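Local atomic coordinates of response regulator CheY-like protein (Mesorhizobium loti, PDB entry 3SNK), a protein that is probably a pilus assembly protein with ATPase activity, of which this chain is the CheY-like receiver domain. Residues V42-P54 against L72-W85. Residues are numbered along the deposited sequence; the frame is centred on the assembly and turned at random. Where two conformers were deposited one is given.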
ATOM      1  N   VAL A  42      -0.855  12.623  -1.127  1.00 63.88           N
ATOM      2  CA  VAL A  42      -1.429  11.383  -0.594  1.00 59.76           C
ATOM      3  C   VAL A  42      -2.975  11.293  -0.691  1.00 63.05           C
ATOM      4  O   VAL A  42      -3.674  12.073  -0.084  1.00 61.56           O
ATOM      5  CB  VAL A  42      -0.963  11.191   0.865  1.00 61.19           C
ATOM      6  CG1 VAL A  42      -1.463   9.872   1.431  1.00 58.96           C
ATOM      7  CG2 VAL A  42       0.557  11.268   0.958  1.00 60.23           C
ATOM      8  N   ARG A  43      -3.487  10.286  -1.430  1.00 59.73           N
ATOM      9  CA  ARG A  43      -4.920   9.977  -1.568  1.00 60.75           C
ATOM     10  C   ARG A  43      -5.193   8.743  -0.691  1.00 63.15           C
ATOM     11  O   ARG A  43      -4.398   7.798  -0.710  1.00 62.67           O
ATOM     12  CB  ARG A  43      -5.260   9.749  -3.057  1.00 61.52           C
ATOM     13  CG  ARG A  43      -6.572   9.018  -3.349  1.00 80.87           C
ATOM     14  CD  ARG A  43      -6.892   8.900  -4.841  1.00 96.92           C
ATOM     15  NE  ARG A  43      -5.771   8.418  -5.664  1.00104.39           N
ATOM     16  CZ  ARG A  43      -5.596   7.156  -6.053  1.00117.37           C
ATOM     17  NH1 ARG A  43      -6.446   6.210  -5.671  1.00100.68           N
ATOM     18  NH2 ARG A  43      -4.565   6.830  -6.824  1.00105.90           N
ATOM     19  N   VAL A  44      -6.281   8.748   0.085  1.00 57.74           N
ATOM     20  CA  VAL A  44      -6.627   7.659   1.019  1.00 56.67           C
ATOM     21  C   VAL A  44      -7.972   7.006   0.582  1.00 61.74           C
ATOM     22  O   VAL A  44      -8.904   7.723   0.189  1.00 63.13           O
ATOM     23  CB  VAL A  44      -6.665   8.212   2.473  1.00 63.98           C
ATOM     24  CG1 VAL A  44      -7.045   7.141   3.485  1.00 64.78           C
ATOM     25  CG2 VAL A  44      -5.324   8.826   2.856  1.00 62.81           C
ATOM     26  N   SER A  45      -8.066   5.654   0.671  1.00 57.07           N
ATOM     27  CA  SER A  45      -9.249   4.870   0.251  1.00 59.62           C
ATOM     28  C   SER A  45      -9.405   3.563   1.044  1.00 65.08           C
ATOM     29  O   SER A  45      -8.455   3.136   1.698  1.00 63.26           O
ATOM     30  CB  SER A  45      -9.134   4.507  -1.234  1.00 61.74           C
ATOM     31  OG  SER A  45      -8.918   5.621  -2.082  1.00 72.36           O
ATOM     32  N   GLU A  46     -10.591   2.922   0.957  1.00 65.50           N
ATOM     33  CA  GLU A  46     -10.902   1.603   1.532  1.00 66.92           C
ATOM     34  C   GLU A  46     -10.036   0.520   0.840  1.00 69.89           C
ATOM     35  O   GLU A  46      -9.740   0.657  -0.348  1.00 66.62           O
ATOM     36  CB  GLU A  46     -12.396   1.287   1.352  1.00 72.09           C
ATOM     37  N   THR A  47      -9.656  -0.549   1.573  1.00 68.59           N
ATOM     38  CA  THR A  47      -8.784  -1.640   1.115  1.00 66.72           C
ATOM     39  C   THR A  47      -9.243  -2.202  -0.234  1.00 71.36           C
ATOM     40  O   THR A  47      -8.414  -2.328  -1.140  1.00 70.62           O
ATOM     41  CB  THR A  47      -8.678  -2.749   2.186  1.00 76.66           C
ATOM     42  OG1 THR A  47      -8.008  -2.221   3.323  1.00 81.21           O
ATOM     43  CG2 THR A  47      -7.889  -3.962   1.719  1.00 74.02           C
ATOM     44  N   ASP A  48     -10.540  -2.490  -0.386  1.00 69.20           N
ATOM     45  CA  ASP A  48     -11.075  -3.068  -1.614  1.00 69.43           C
ATOM     46  C   ASP A  48     -11.021  -2.126  -2.845  1.00 68.42           C
ATOM     47  O   ASP A  48     -11.146  -2.636  -3.962  1.00 67.57           O
ATOM     48  CB  ASP A  48     -12.503  -3.593  -1.396  1.00 76.48           C
ATOM     49  CG  ASP A  48     -12.597  -4.772  -0.428  1.00 94.75           C
ATOM     50  OD1 ASP A  48     -11.535  -5.354  -0.085  1.00 93.06           O
ATOM     51  OD2 ASP A  48     -13.735  -5.126  -0.030  1.00106.28           O
ATOM     52  N   ASP A  49     -10.765  -0.799  -2.667  1.00 62.04           N
ATOM     53  CA  ASP A  49     -10.649   0.168  -3.779  1.00 60.68           C
ATOM     54  C   ASP A  49      -9.373  -0.078  -4.598  1.00 58.62           C
ATOM     55  O   ASP A  49      -9.249   0.401  -5.733  1.00 56.73           O
ATOM     56  CB  ASP A  49     -10.706   1.624  -3.300  1.00 63.41           C
ATOM     57  CG  ASP A  49     -12.130   2.164  -3.131  1.00 80.38           C
ATOM     58  OD1 ASP A  49     -12.984   1.436  -2.566  1.00 80.12           O
ATOM     59  OD2 ASP A  49     -12.378   3.320  -3.538  1.00 91.77           O
ATOM     60  N   PHE A  50      -8.441  -0.850  -4.020  1.00 50.46           N
ATOM     61  CA  PHE A  50      -7.208  -1.235  -4.685  1.00 45.68           C
ATOM     62  C   PHE A  50      -7.531  -2.071  -5.942  1.00 51.64           C
ATOM     63  O   PHE A  50      -6.864  -1.921  -6.966  1.00 49.22           O
ATOM     64  CB  PHE A  50      -6.327  -2.023  -3.709  1.00 45.42           C
ATOM     65  CG  PHE A  50      -5.116  -2.664  -4.341  1.00 43.96           C
ATOM     66  CD1 PHE A  50      -3.939  -1.947  -4.510  1.00 44.06           C
ATOM     67  CD2 PHE A  50      -5.158  -3.985  -4.783  1.00 46.10           C
ATOM     68  CE1 PHE A  50      -2.811  -2.545  -5.099  1.00 43.06           C
ATOM     69  CE2 PHE A  50      -4.035  -4.575  -5.389  1.00 45.60           C
ATOM     70  CZ  PHE A  50      -2.876  -3.849  -5.540  1.00 41.34           C
ATOM     71  N   LEU A  51      -8.576  -2.932  -5.856  1.00 53.01           N
ATOM     72  CA  LEU A  51      -9.006  -3.831  -6.928  1.00 54.81           C
ATOM     73  C   LEU A  51      -9.449  -3.092  -8.187  1.00 60.59           C
ATOM     74  O   LEU A  51      -9.466  -3.687  -9.264  1.00 59.50           O
ATOM     75  CB  LEU A  51     -10.153  -4.731  -6.446  1.00 58.53           C
ATOM     76  CG  LEU A  51      -9.845  -5.688  -5.285  1.00 63.91           C
ATOM     77  CD1 LEU A  51     -11.117  -6.342  -4.789  1.00 67.41           C
ATOM     78  CD2 LEU A  51      -8.828  -6.759  -5.695  1.00 63.73           C
ATOM     79  N   LYS A  52      -9.805  -1.805  -8.054  1.00 58.42           N
ATOM     80  CA  LYS A  52     -10.286  -0.978  -9.157  1.00 60.14           C
ATOM     81  C   LYS A  52      -9.151  -0.465 -10.031  1.00 60.61           C
ATOM     82  O   LYS A  52      -9.392  -0.051 -11.162  1.00 60.87           O
ATOM     83  CB  LYS A  52     -11.105   0.208  -8.617  1.00 64.99           C
ATOM     84  CG  LYS A  52     -12.486  -0.166  -8.104  1.00 80.01           C
ATOM     85  CD  LYS A  52     -13.034   0.958  -7.231  1.00 93.90           C
ATOM     86  CE  LYS A  52     -14.373   0.637  -6.620  1.00106.99           C
ATOM     87  NZ  LYS A  52     -14.968   1.833  -5.967  1.00119.27           N
ATOM     88  N   GLY A  53      -7.931  -0.482  -9.513  1.00 54.70           N
ATOM     89  CA  GLY A  53      -6.780   0.027 -10.243  1.00 52.50           C
ATOM     90  C   GLY A  53      -6.698   1.543 -10.151  1.00 56.75           C
ATOM     91  O   GLY A  53      -7.548   2.179  -9.513  1.00 55.50           O
ATOM     92  N   PRO A  54      -5.688   2.167 -10.785  1.00 53.74           N
ATOM     93  CA  PRO A  54      -5.564   3.635 -10.687  1.00 55.38           C
ATOM     94  C   PRO A  54      -6.624   4.405 -11.499  1.00 66.03           C
ATOM     95  O   PRO A  54      -6.952   3.988 -12.612  1.00 65.34           O
ATOM     96  CB  PRO A  54      -4.164   3.916 -11.246  1.00 55.21           C
ATOM     97  CG  PRO A  54      -3.821   2.749 -12.073  1.00 57.66           C
ATOM     98  CD  PRO A  54      -4.610   1.573 -11.597  1.00 52.55           C
ATOM     99  N   LEU A  72      -7.872  -9.607   1.886  1.00 64.97           N
ATOM    100  CA  LEU A  72      -7.755  -9.233   0.476  1.00 62.73           C
ATOM    101  C   LEU A  72      -6.921 -10.248  -0.342  1.00 62.82           C
ATOM    102  O   LEU A  72      -7.215 -10.441  -1.507  1.00 62.30           O
ATOM    103  CB  LEU A  72      -7.161  -7.823   0.345  1.00 60.45           C
ATOM    104  CG  LEU A  72      -7.301  -7.140  -1.021  1.00 64.21           C
ATOM    105  CD1 LEU A  72      -8.726  -6.670  -1.261  1.00 67.14           C
ATOM    106  CD2 LEU A  72      -6.362  -5.961  -1.133  1.00 63.82           C
ATOM    107  N   LEU A  73      -5.947 -10.936   0.272  1.00 57.67           N
ATOM    108  CA  LEU A  73      -5.086 -11.915  -0.399  1.00 55.88           C
ATOM    109  C   LEU A  73      -5.832 -13.169  -0.832  1.00 62.72           C
ATOM    110  O   LEU A  73      -5.327 -13.921  -1.671  1.00 61.40           O
ATOM    111  CB  LEU A  73      -3.907 -12.305   0.501  1.00 55.57           C
ATOM    112  CG  LEU A  73      -2.960 -11.180   0.895  1.00 55.78           C
ATOM    113  CD1 LEU A  73      -2.152 -11.574   2.107  1.00 58.19           C
ATOM    114  CD2 LEU A  73      -2.037 -10.756  -0.273  1.00 48.19           C
ATOM    115  N   GLY A  74      -7.014 -13.389  -0.257  1.00 62.86           N
ATOM    116  CA  GLY A  74      -7.874 -14.510  -0.616  1.00 65.33           C
ATOM    117  C   GLY A  74      -8.878 -14.170  -1.703  1.00 67.90           C
ATOM    118  O   GLY A  74      -9.675 -15.025  -2.086  1.00 69.72           O
ATOM    119  N   LYS A  75      -8.862 -12.919  -2.205  1.00 62.33           N
ATOM    120  CA  LYS A  75      -9.767 -12.481  -3.268  1.00 63.18           C
ATOM    121  C   LYS A  75      -9.279 -13.031  -4.617  1.00 66.01           C
ATOM    122  O   LYS A  75      -8.094 -12.908  -4.935  1.00 62.23           O
ATOM    123  CB  LYS A  75      -9.938 -10.957  -3.293  1.00 64.25           C
ATOM    124  CG  LYS A  75     -11.320 -10.499  -2.834  1.00 82.13           C
ATOM    125  CD  LYS A  75     -11.411 -10.265  -1.324  1.00 92.79           C
ATOM    126  CE  LYS A  75     -12.833 -10.053  -0.853  1.00106.21           C
ATOM    127  NZ  LYS A  75     -13.405  -8.764  -1.333  1.00114.82           N
ATOM    128  N   PRO A  76     -10.193 -13.670  -5.393  1.00 65.55           N
ATOM    129  CA  PRO A  76      -9.786 -14.378  -6.621  1.00 64.86           C
ATOM    130  C   PRO A  76      -8.847 -13.676  -7.624  1.00 65.81           C
ATOM    131  O   PRO A  76      -7.911 -14.333  -8.103  1.00 65.92           O
ATOM    132  CB  PRO A  76     -11.123 -14.749  -7.291  1.00 70.11           C
ATOM    133  CG  PRO A  76     -12.210 -14.191  -6.413  1.00 76.73           C
ATOM    134  CD  PRO A  76     -11.608 -13.958  -5.072  1.00 71.20           C
ATOM    135  N   GLY A  77      -9.072 -12.417  -7.976  1.00 58.88           N
ATOM    136  CA  GLY A  77      -8.169 -11.813  -8.966  1.00 54.97           C
ATOM    137  C   GLY A  77      -7.181 -10.788  -8.438  1.00 54.57           C
ATOM    138  O   GLY A  77      -6.805  -9.869  -9.172  1.00 52.99           O
ATOM    139  N   ILE A  78      -6.726 -10.954  -7.178  1.00 48.27           N
ATOM    140  CA  ILE A  78      -5.854 -10.001  -6.499  1.00 45.65           C
ATOM    141  C   ILE A  78      -4.488  -9.744  -7.202  1.00 46.83           C
ATOM    142  O   ILE A  78      -4.092  -8.582  -7.301  1.00 44.65           O
ATOM    143  CB  ILE A  78      -5.657 -10.343  -4.980  1.00 49.96           C
ATOM    144  CG1 ILE A  78      -4.947  -9.197  -4.208  1.00 49.04           C
ATOM    145  CG2 ILE A  78      -4.975 -11.684  -4.741  1.00 49.85           C
ATOM    146  CD1 ILE A  78      -5.602  -7.847  -4.354  1.00 55.56           C
ATOM    147  N   VAL A  79      -3.785 -10.789  -7.669  1.00 45.59           N
ATOM    148  CA  VAL A  79      -2.472 -10.632  -8.315  1.00 43.00           C
ATOM    149  C   VAL A  79      -2.635  -9.948  -9.676  1.00 45.07           C
ATOM    150  O   VAL A  79      -1.778  -9.120 -10.045  1.00 40.71           O
ATOM    151  CB  VAL A  79      -1.689 -11.966  -8.400  1.00 45.75           C
ATOM    152  CG1 VAL A  79      -0.370 -11.793  -9.151  1.00 42.13           C
ATOM    153  CG2 VAL A  79      -1.430 -12.516  -6.980  1.00 46.15           C
ATOM    154  N   GLU A  80      -3.754 -10.238 -10.368  1.00 43.60           N
ATOM    155  CA  GLU A  80      -4.094  -9.629 -11.657  1.00 43.28           C
ATOM    156  C   GLU A  80      -4.459  -8.175 -11.443  1.00 45.60           C
ATOM    157  O   GLU A  80      -4.082  -7.346 -12.266  1.00 44.55           O
ATOM    158  CB  GLU A  80      -5.249 -10.359 -12.363  1.00 45.79           C
ATOM    159  CG  GLU A  80      -4.930 -11.760 -12.851  1.00 51.39           C
ATOM    160  CD  GLU A  80      -5.147 -12.875 -11.843  1.00 63.02           C
ATOM    161  OE1 GLU A  80      -5.262 -12.591 -10.626  1.00 56.88           O
ATOM    162  OE2 GLU A  80      -5.158 -14.048 -12.274  1.00 57.88           O
ATOM    163  N   ALA A  81      -5.172  -7.857 -10.335  1.00 43.55           N
ATOM    164  CA  ALA A  81      -5.528  -6.473 -10.001  1.00 43.94           C
ATOM    165  C   ALA A  81      -4.264  -5.661  -9.685  1.00 45.38           C
ATOM    166  O   ALA A  81      -4.220  -4.475 -10.006  1.00 46.30           O
ATOM    167  CB  ALA A  81      -6.523  -6.412  -8.843  1.00 46.58           C
ATOM    168  N   ARG A  82      -3.223  -6.287  -9.107  1.00 40.03           N
ATOM    169  CA  ARG A  82      -1.965  -5.581  -8.833  0.50 37.40           C
ATOM    170  C   ARG A  82      -1.389  -5.066 -10.161  1.00 40.31           C
ATOM    171  O   ARG A  82      -0.865  -3.953 -10.208  1.00 39.03           O
ATOM    172  CB  ARG A  82      -0.956  -6.482  -8.097  0.50 33.56           C
ATOM    173  CG  ARG A  82       0.273  -5.760  -7.537  0.50 35.59           C
ATOM    174  CD  ARG A  82       1.430  -5.651  -8.539  0.50 29.87           C
ATOM    175  NE  ARG A  82       2.657  -5.201  -7.888  0.50 24.17           N
ATOM    176  CZ  ARG A  82       3.144  -3.963  -7.954  0.50 32.92           C
ATOM    177  NH1 ARG A  82       2.548  -3.047  -8.706  0.50 25.01           N
ATOM    178  NH2 ARG A  82       4.243  -3.639  -7.283  0.50 21.96           N
ATOM    179  N   ALA A  83      -1.505  -5.873 -11.246  1.00 36.38           N
ATOM    180  CA  ALA A  83      -1.010  -5.500 -12.593  1.00 34.90           C
ATOM    181  C   ALA A  83      -1.728  -4.281 -13.162  1.00 39.02           C
ATOM    182  O   ALA A  83      -1.209  -3.680 -14.093  1.00 40.46           O
ATOM    183  CB  ALA A  83      -1.118  -6.678 -13.554  1.00 35.64           C
ATOM    184  N   LEU A  84      -2.905  -3.893 -12.627  1.00 39.59           N
ATOM    185  CA  LEU A  84      -3.614  -2.678 -13.064  1.00 41.37           C
ATOM    186  C   LEU A  84      -2.793  -1.430 -12.701  1.00 44.90           C
ATOM    187  O   LEU A  84      -2.869  -0.400 -13.387  1.00 44.93           O
ATOM    188  CB  LEU A  84      -5.024  -2.572 -12.422  1.00 42.81           C
ATOM    189  CG  LEU A  84      -6.074  -3.609 -12.849  1.00 49.01           C
ATOM    190  CD1 LEU A  84      -7.297  -3.541 -11.937  1.00 50.52           C
ATOM    191  CD2 LEU A  84      -6.502  -3.422 -14.314  1.00 50.99           C
ATOM    192  N   TRP A  85      -2.014  -1.544 -11.613  1.00 40.67           N
ATOM    193  CA  TRP A  85      -1.130  -0.512 -11.061  1.00 39.45           C
ATOM    194  C   TRP A  85       0.242  -0.528 -11.743  1.00 44.71           C
ATOM    195  O   TRP A  85       1.107   0.262 -11.388  1.00 44.94           O
ATOM    196  CB  TRP A  85      -0.971  -0.722  -9.546  1.00 37.64           C
ATOM    197  CG  TRP A  85      -2.242  -0.509  -8.794  1.00 40.01           C
ATOM    198  CD1 TRP A  85      -3.220  -1.435  -8.555  1.00 43.47           C
ATOM    199  CD2 TRP A  85      -2.787   0.756  -8.406  1.00 40.87           C
ATOM    200  NE1 TRP A  85      -4.283  -0.842  -7.919  1.00 43.77           N
ATOM    201  CE2 TRP A  85      -4.039   0.506  -7.807  1.00 45.68           C
ATOM    202  CE3 TRP A  85      -2.306   2.078  -8.451  1.00 42.46           C
ATOM    203  CZ2 TRP A  85      -4.833   1.531  -7.286  1.00 46.78           C
ATOM    204  CZ3 TRP A  85      -3.074   3.088  -7.898  1.00 44.94           C
ATOM    205  CH2 TRP A  85      -4.326   2.813  -7.334  1.00 46.71           C
TER
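Phe50 O is held by two donors: across the contact by Trp85 NE1 at 3.0 Å, and within its own turn by the backbone N of Gly53. The indole bond is nearly straight (170° at the hydrogen), falls on a carbonyl lone pair and lies almost in the ring plane, which fixes how the indole is turned. It thus exemplifies how one polar bond can orient a large ring within an apolar interface. The phenyl ring of Phe50, carried there by a CG anti to its backbone N (chi1 171°), forms an offset stack with the five-membered ring of Trp85, the centroids 4.5 Å apart and the planes 11° from parallel. Over the opposite indole face Pro54 lays its ring, Pro54 CD 3.9 Å from the centroid of the six-membered ring of Trp85 in a CH-pi contact. With an alanine here instead of Trp85, Phe50 and Pro54 would probably lose the slab between them, and Phe50 O its side-chain donor. Farther along, Ile78 CD1 sits in the corner made by Leu51 CD2 (3.7 Å) and Phe50 CE2 (3.8 Å), while Ala81 CB backs the same Leu51 branch. Leu72 reaches past Thr47, CD2 to CG2 3.8 Å, and a long salt bridge from Lys75 NZ to Asp48 OD2 (3.9 Å) joins two exposed side chains. Phe50 and Trp85 also pack on Val63 of the central strand 62-68. The 3-10 segment 47-52, which follows edge strand 40-45, and helix 78-82 with its flanking turns thereby pack over part of one face of the parallel, 2-1-3-4-5 sheet of a CheY-like receiver fold.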